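Long-range contacts in putative primosome component (Streptococcus pyogenes serotype M3, PDB 2QGZ), which probably acts as an ATP-binding helicase loader of the primosome, helping to place the replicative helicase on DNA: residues A[182-187]-A[215-220]; A[142-147]-A[173-178]. All blocks are in the same frame, centred on the assembly; numbering follows the deposited sequence.

Contact 1. Residues A[182-187]-A[215-220]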
loop_
_atom_site.group_PDB
_atom_site.type_symbol
_atom_site.label_atom_id
_atom_site.label_comp_id
_atom_site.label_asym_id
_atom_site.label_seq_id
_atom_site.Cartn_x
_atom_site.Cartn_y
_atom_site.Cartn_z
ATOM N N VAL A 182 14.073 -5.665 4.336
ATOM C CA VAL A 182 13.156 -4.572 4.622
ATOM C C VAL A 182 11.803 -4.921 5.225
ATOM O O VAL A 182 11.174 -5.915 4.868
ATOM C CB VAL A 182 12.932 -3.736 3.344
ATOM C CG1 VAL A 182 12.517 -4.643 2.205
ATOM C CG2 VAL A 182 11.883 -2.664 3.593
ATOM N N SER A 183 11.370 -4.070 6.151
ATOM C CA SER A 183 10.088 -4.214 6.828
ATOM C C SER A 183 9.056 -3.433 6.026
ATOM O O SER A 183 9.367 -2.409 5.428
ATOM C CB SER A 183 10.156 -3.634 8.248
ATOM O OG SER A 183 11.132 -4.293 9.039
ATOM N N THR A 184 7.829 -3.921 6.014
ATOM C CA THR A 184 6.758 -3.260 5.294
ATOM C C THR A 184 5.567 -3.245 6.223
ATOM O O THR A 184 5.428 -4.128 7.068
ATOM C CB THR A 184 6.365 -4.036 4.004
ATOM O OG1 THR A 184 7.452 -4.022 3.071
ATOM C CG2 THR A 184 5.151 -3.398 3.343
ATOM N N THR A 185 4.720 -2.233 6.084
ATOM C CA THR A 185 3.520 -2.151 6.891
ATOM C C THR A 185 2.332 -2.125 5.951
ATOM O O THR A 185 2.267 -1.299 5.037
ATOM C CB THR A 185 3.480 -0.888 7.764
ATOM O OG1 THR A 185 4.520 -0.955 8.745
ATOM C CG2 THR A 185 2.136 -0.776 8.478
ATOM N N LEU A 186 1.412 -3.057 6.168
ATOM C CA LEU A 186 0.195 -3.153 5.375
ATOM C C LEU A 186 -0.880 -2.611 6.306
ATOM O O LEU A 186 -1.100 -3.139 7.388
ATOM C CB LEU A 186 -0.080 -4.612 5.023
ATOM C CG LEU A 186 1.054 -5.299 4.258
ATOM C CD1 LEU A 186 0.917 -6.809 4.352
ATOM C CD2 LEU A 186 1.016 -4.852 2.819
ATOM N N LEU A 187 -1.549 -1.556 5.878
ATOM C CA LEU A 187 -2.549 -0.917 6.709
ATOM C C LEU A 187 -3.904 -0.749 6.032
ATOM O O LEU A 187 -3.986 -0.271 4.904
ATOM C CB LEU A 187 -1.988 0.438 7.145
ATOM C CG LEU A 187 -2.840 1.500 7.826
ATOM C CD1 LEU A 187 -1.931 2.398 8.650
ATOM C CD2 LEU A 187 -3.609 2.310 6.782
ATOM N N VAL A 215 8.041 3.913 8.398
ATOM C CA VAL A 215 8.404 2.577 7.939
ATOM C C VAL A 215 8.979 2.662 6.524
ATOM O O VAL A 215 8.558 3.491 5.720
ATOM C CB VAL A 215 7.203 1.617 7.950
ATOM C CG1 VAL A 215 6.713 1.432 9.384
ATOM C CG2 VAL A 215 6.089 2.149 7.048
ATOM N N PRO A 216 9.958 1.809 6.204
ATOM C CA PRO A 216 10.588 1.808 4.878
ATOM C C PRO A 216 9.626 1.761 3.695
ATOM O O PRO A 216 9.819 2.462 2.704
ATOM C CB PRO A 216 11.489 0.582 4.933
ATOM C CG PRO A 216 11.872 0.526 6.383
ATOM C CD PRO A 216 10.555 0.774 7.067
ATOM N N VAL A 217 8.606 0.921 3.799
ATOM C CA VAL A 217 7.619 0.768 2.740
ATOM C C VAL A 217 6.257 0.677 3.402
ATOM O O VAL A 217 6.046 -0.149 4.284
ATOM C CB VAL A 217 7.848 -0.518 1.932
ATOM C CG1 VAL A 217 6.765 -0.671 0.897
ATOM C CG2 VAL A 217 9.194 -0.477 1.262
ATOM N N LEU A 218 5.337 1.523 2.959
ATOM C CA LEU A 218 4.002 1.575 3.529
ATOM C C LEU A 218 2.932 1.303 2.474
ATOM O O LEU A 218 2.967 1.878 1.372
ATOM C CB LEU A 218 3.776 2.954 4.158
ATOM C CG LEU A 218 2.387 3.206 4.741
ATOM C CD1 LEU A 218 2.137 2.271 5.927
ATOM C CD2 LEU A 218 2.285 4.661 5.178
ATOM N N ILE A 219 1.991 0.427 2.814
ATOM C CA ILE A 219 0.903 0.079 1.917
ATOM C C ILE A 219 -0.395 0.574 2.556
ATOM O O ILE A 219 -0.753 0.132 3.647
ATOM C CB ILE A 219 0.766 -1.458 1.746
ATOM C CG1 ILE A 219 2.103 -2.092 1.333
ATOM C CG2 ILE A 219 -0.359 -1.768 0.760
ATOM C CD1 ILE A 219 2.631 -1.652 -0.001
ATOM N N LEU A 220 -1.095 1.485 1.889
ATOM C CA LEU A 220 -2.363 1.996 2.412
ATOM C C LEU A 220 -3.513 1.306 1.657
ATOM O O LEU A 220 -3.921 1.755 0.585
ATOM C CB LEU A 220 -2.433 3.520 2.226
ATOM C CG LEU A 220 -1.309 4.290 2.923
ATOM C CD1 LEU A 220 -1.392 5.751 2.568
ATOM C CD2 LEU A 220 -1.408 4.118 4.427
#
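Leu186 and Ile219 run alongside each other in the same sense, and Leu186 CD2 rests 3.3 Å from Ile219 CG1. Ile219 sets CG1 anti to its carbonyl carbon, chi1 -53°, which puts this carbon against the leucine methyl; Thr184 CG2 reaches the same CG1 at 3.9 Å, crossing it obliquely. Helix 165-179 covers this face of the sheet, with Leu169 and Met172 on Ile219 and Ala173 on Thr184. On the other face Leu187 CD2 meets Leu220 CD2 at 3.7 Å, and the CD1 methyl of Leu218 packs against CB and CG2 of Thr185. The axes of strands 184-187 and 217-220 run 11° apart in the same direction, and side chains of successive residues alternate between the faces, as expected of neighbouring parallel strands in the core sheet of a P-loop NTPase. Strand 109-112 flanks the pair beside 184-187, and strand 251-255 beside 217-220. Three backbone bonds fix the register: Thr185 N gives to Val217 O (3.1 Å), Ile219 N to Thr185 O (2.8 Å) and Leu187 N to Ile219 O (2.9 Å). Thr185 therefore uses both its N-H and its carbonyl on this neighbour. At the N-terminal end the packing becomes mixed: the Val182 and Pro216 side chains pass in opposite senses, with Val182 CG2 3.5 Å from Pro216 CB, while the hydroxyl OG1 of Thr185 touches Val215 CG1 at 3.3 Å. There the carbonyl oxygen of Val215 accepts a hydrogen bond from Arg244 NH1.

Contact 2. Residues A[142-147]-A[173-178]; sequences DFVEQY and AHELSE
Leu176 reaches Phe143, Val144 and Tyr147 with its two methyls and CG. Its CD1 meets the rim of the Phe143 ring, near the ring plane, 3.8 Å from CE2. Its CD2 lies 3.9 Å from the backbone CA of Val144 and 4.1 Å from Tyr147 CB. The side chains of Val144 and Leu176 pass each other in opposite senses, with Val144 CG2 3.9 Å from Leu176 CG. The other valine methyl, CG1, stands anti to the backbone N (chi1 171°) and touches Glu175 CG at 4.0 Å, so the glutamate contributes its aliphatic part here. No hydrogen bond joins the two segments, and the contact is apolar packing. Around this shell, Phe143 is turned edge-to-face with Phe252 and also touches Met172, which packs on Val144 too; Lys180 NZ bonds to the carbonyl oxygen of Val144. On the far side of its helix, Ser177 OG is held by Ile105 O and Arg108 NH1. The short helix axes pass 9.9 Å apart with a crossing angle of -17°, a near-parallel pairing of helices 131-146 and 165-179, the second of which begins with Lys165 and Ser166 of the probable Walker A P-loop in this alpha/beta nucleotide-binding fold.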
loop_
_atom_site.group_PDB
_atom_site.type_symbol
_atom_site.label_atom_id
_atom_site.label_comp_id
_atom_site.label_asym_id
_atom_site.label_seq_id
_atom_site.Cartn_x
_atom_site.Cartn_y
_atom_site.Cartn_z
ATOM N N ASP A 142 10.002 -5.143 -10.477
ATOM C CA ASP A 142 11.015 -4.115 -10.685
ATOM C C ASP A 142 11.290 -3.405 -9.373
ATOM O O ASP A 142 12.436 -3.083 -9.057
ATOM C CB ASP A 142 10.556 -3.074 -11.705
ATOM C CG ASP A 142 10.518 -3.619 -13.119
ATOM O OD1 ASP A 142 11.380 -4.477 -13.454
ATOM O OD2 ASP A 142 9.636 -3.173 -13.894
ATOM N N PHE A 143 10.230 -3.159 -8.611
ATOM C CA PHE A 143 10.365 -2.470 -7.341
ATOM C C PHE A 143 11.248 -3.254 -6.382
ATOM O O PHE A 143 12.174 -2.706 -5.793
ATOM C CB PHE A 143 9.002 -2.248 -6.686
ATOM C CG PHE A 143 9.076 -1.396 -5.453
ATOM C CD1 PHE A 143 8.974 -0.012 -5.542
ATOM C CD2 PHE A 143 9.320 -1.976 -4.206
ATOM C CE1 PHE A 143 9.118 0.786 -4.407
ATOM C CE2 PHE A 143 9.465 -1.194 -3.070
ATOM C CZ PHE A 143 9.365 0.197 -3.169
ATOM N N VAL A 144 10.949 -4.535 -6.215
ATOM C CA VAL A 144 11.731 -5.380 -5.325
ATOM C C VAL A 144 13.184 -5.460 -5.795
ATOM O O VAL A 144 14.113 -5.310 -5.008
ATOM C CB VAL A 144 11.146 -6.805 -5.261
ATOM C CG1 VAL A 144 12.090 -7.729 -4.512
ATOM C CG2 VAL A 144 9.797 -6.778 -4.583
ATOM N N GLU A 145 13.368 -5.683 -7.087
ATOM C CA GLU A 145 14.695 -5.813 -7.668
ATOM C C GLU A 145 15.530 -4.528 -7.552
ATOM O O GLU A 145 16.731 -4.577 -7.275
ATOM C CB GLU A 145 14.545 -6.229 -9.136
ATOM C CG GLU A 145 15.756 -6.879 -9.758
ATOM C CD GLU A 145 15.522 -7.301 -11.209
ATOM O OE1 GLU A 145 16.481 -7.784 -11.846
ATOM O OE2 GLU A 145 14.387 -7.150 -11.716
ATOM N N GLN A 146 14.883 -3.380 -7.742
ATOM C CA GLN A 146 15.560 -2.087 -7.686
ATOM C C GLN A 146 15.600 -1.396 -6.313
ATOM O O GLN A 146 16.121 -0.294 -6.196
ATOM C CB GLN A 146 14.924 -1.150 -8.715
ATOM C CG GLN A 146 15.090 -1.636 -10.139
ATOM C CD GLN A 146 14.123 -0.988 -11.117
ATOM O OE1 GLN A 146 14.023 -1.414 -12.269
ATOM N NE2 GLN A 146 13.404 0.039 -10.668
ATOM N N TYR A 147 15.065 -2.038 -5.280
ATOM C CA TYR A 147 15.060 -1.437 -3.949
ATOM C C TYR A 147 16.404 -1.550 -3.222
ATOM O O TYR A 147 16.976 -2.633 -3.113
ATOM C CB TYR A 147 13.965 -2.068 -3.085
ATOM C CG TYR A 147 13.858 -1.442 -1.715
ATOM C CD1 TYR A 147 14.671 -1.870 -0.663
ATOM C CD2 TYR A 147 12.993 -0.371 -1.489
ATOM C CE1 TYR A 147 14.627 -1.241 0.579
ATOM C CE2 TYR A 147 12.944 0.270 -0.253
ATOM C CZ TYR A 147 13.762 -0.168 0.775
ATOM O OH TYR A 147 13.724 0.478 1.989
ATOM N N ALA A 173 5.506 -7.291 -0.427
ATOM C CA ALA A 173 6.061 -7.089 0.915
ATOM C C ALA A 173 6.785 -8.347 1.399
ATOM O O ALA A 173 7.823 -8.268 2.054
ATOM C CB ALA A 173 4.948 -6.717 1.907
ATOM N N HIS A 174 6.223 -9.506 1.078
ATOM C CA HIS A 174 6.818 -10.769 1.489
ATOM C C HIS A 174 8.139 -11.011 0.768
ATOM O O HIS A 174 9.081 -11.538 1.355
ATOM C CB HIS A 174 5.855 -11.916 1.212
ATOM C CG HIS A 174 6.221 -13.187 1.905
ATOM N ND1 HIS A 174 7.239 -14.009 1.467
ATOM C CD2 HIS A 174 5.723 -13.764 3.027
ATOM C CE1 HIS A 174 7.350 -15.038 2.290
ATOM N NE2 HIS A 174 6.444 -14.913 3.243
ATOM N N GLU A 175 8.212 -10.613 -0.498
ATOM C CA GLU A 175 9.422 -10.795 -1.284
ATOM C C GLU A 175 10.496 -9.785 -0.850
ATOM O O GLU A 175 11.693 -10.087 -0.873
ATOM C CB GLU A 175 9.092 -10.633 -2.764
ATOM C CG GLU A 175 10.141 -11.141 -3.720
ATOM C CD GLU A 175 10.269 -12.656 -3.728
ATOM O OE1 GLU A 175 9.289 -13.363 -3.390
ATOM O OE2 GLU A 175 11.353 -13.147 -4.104
ATOM N N LEU A 176 10.067 -8.588 -0.454
ATOM C CA LEU A 176 11.001 -7.562 0.010
ATOM C C LEU A 176 11.655 -8.013 1.309
ATOM O O LEU A 176 12.840 -7.779 1.537
ATOM C CB LEU A 176 10.285 -6.231 0.246
ATOM C CG LEU A 176 10.200 -5.290 -0.952
ATOM C CD1 LEU A 176 9.441 -4.033 -0.566
ATOM C CD2 LEU A 176 11.597 -4.948 -1.415
ATOM N N SER A 177 10.873 -8.657 2.164
ATOM C CA SER A 177 11.397 -9.144 3.421
ATOM C C SER A 177 12.314 -10.342 3.202
ATOM O O SER A 177 13.300 -10.501 3.912
ATOM C CB SER A 177 10.260 -9.545 4.351
ATOM O OG SER A 177 10.778 -10.230 5.474
ATOM N N GLU A 178 11.997 -11.179 2.219
ATOM C CA GLU A 178 12.811 -12.360 1.951
ATOM C C GLU A 178 14.106 -12.065 1.204
ATOM O O GLU A 178 15.170 -12.531 1.601
ATOM C CB GLU A 178 12.014 -13.408 1.166
ATOM C CG GLU A 178 12.831 -14.657 0.837
ATOM C CD GLU A 178 12.013 -15.774 0.211
ATOM O OE1 GLU A 178 12.575 -16.875 0.014
ATOM O OE2 GLU A 178 10.818 -15.558 -0.087
#

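Contact 1 and contact 2 have centres about 12 Å apart and meet along one face of the sheet. Helix 165-179 packs on strand 184-188 through Thr184, whose CG2 lies 3.6 Å from Ala173 CB, and on the loop leading into that strand through Val182, whose CG1 lies 3.2 Å from Leu176 O. A second junction joins the other two segments: Pro216 CB is 3.7 Å from Tyr147 OH. Both helices lie side by side against the sheet, Phe143 of helix 131-146 meeting Phe252 of strand 251-255. Ile219 of contact 1 lies near, without touching, the probable P-loop, whereas in contact 2 the Glu175 side chain is about 5 Å from a phosphate ion, probably from the crystallisation liquor.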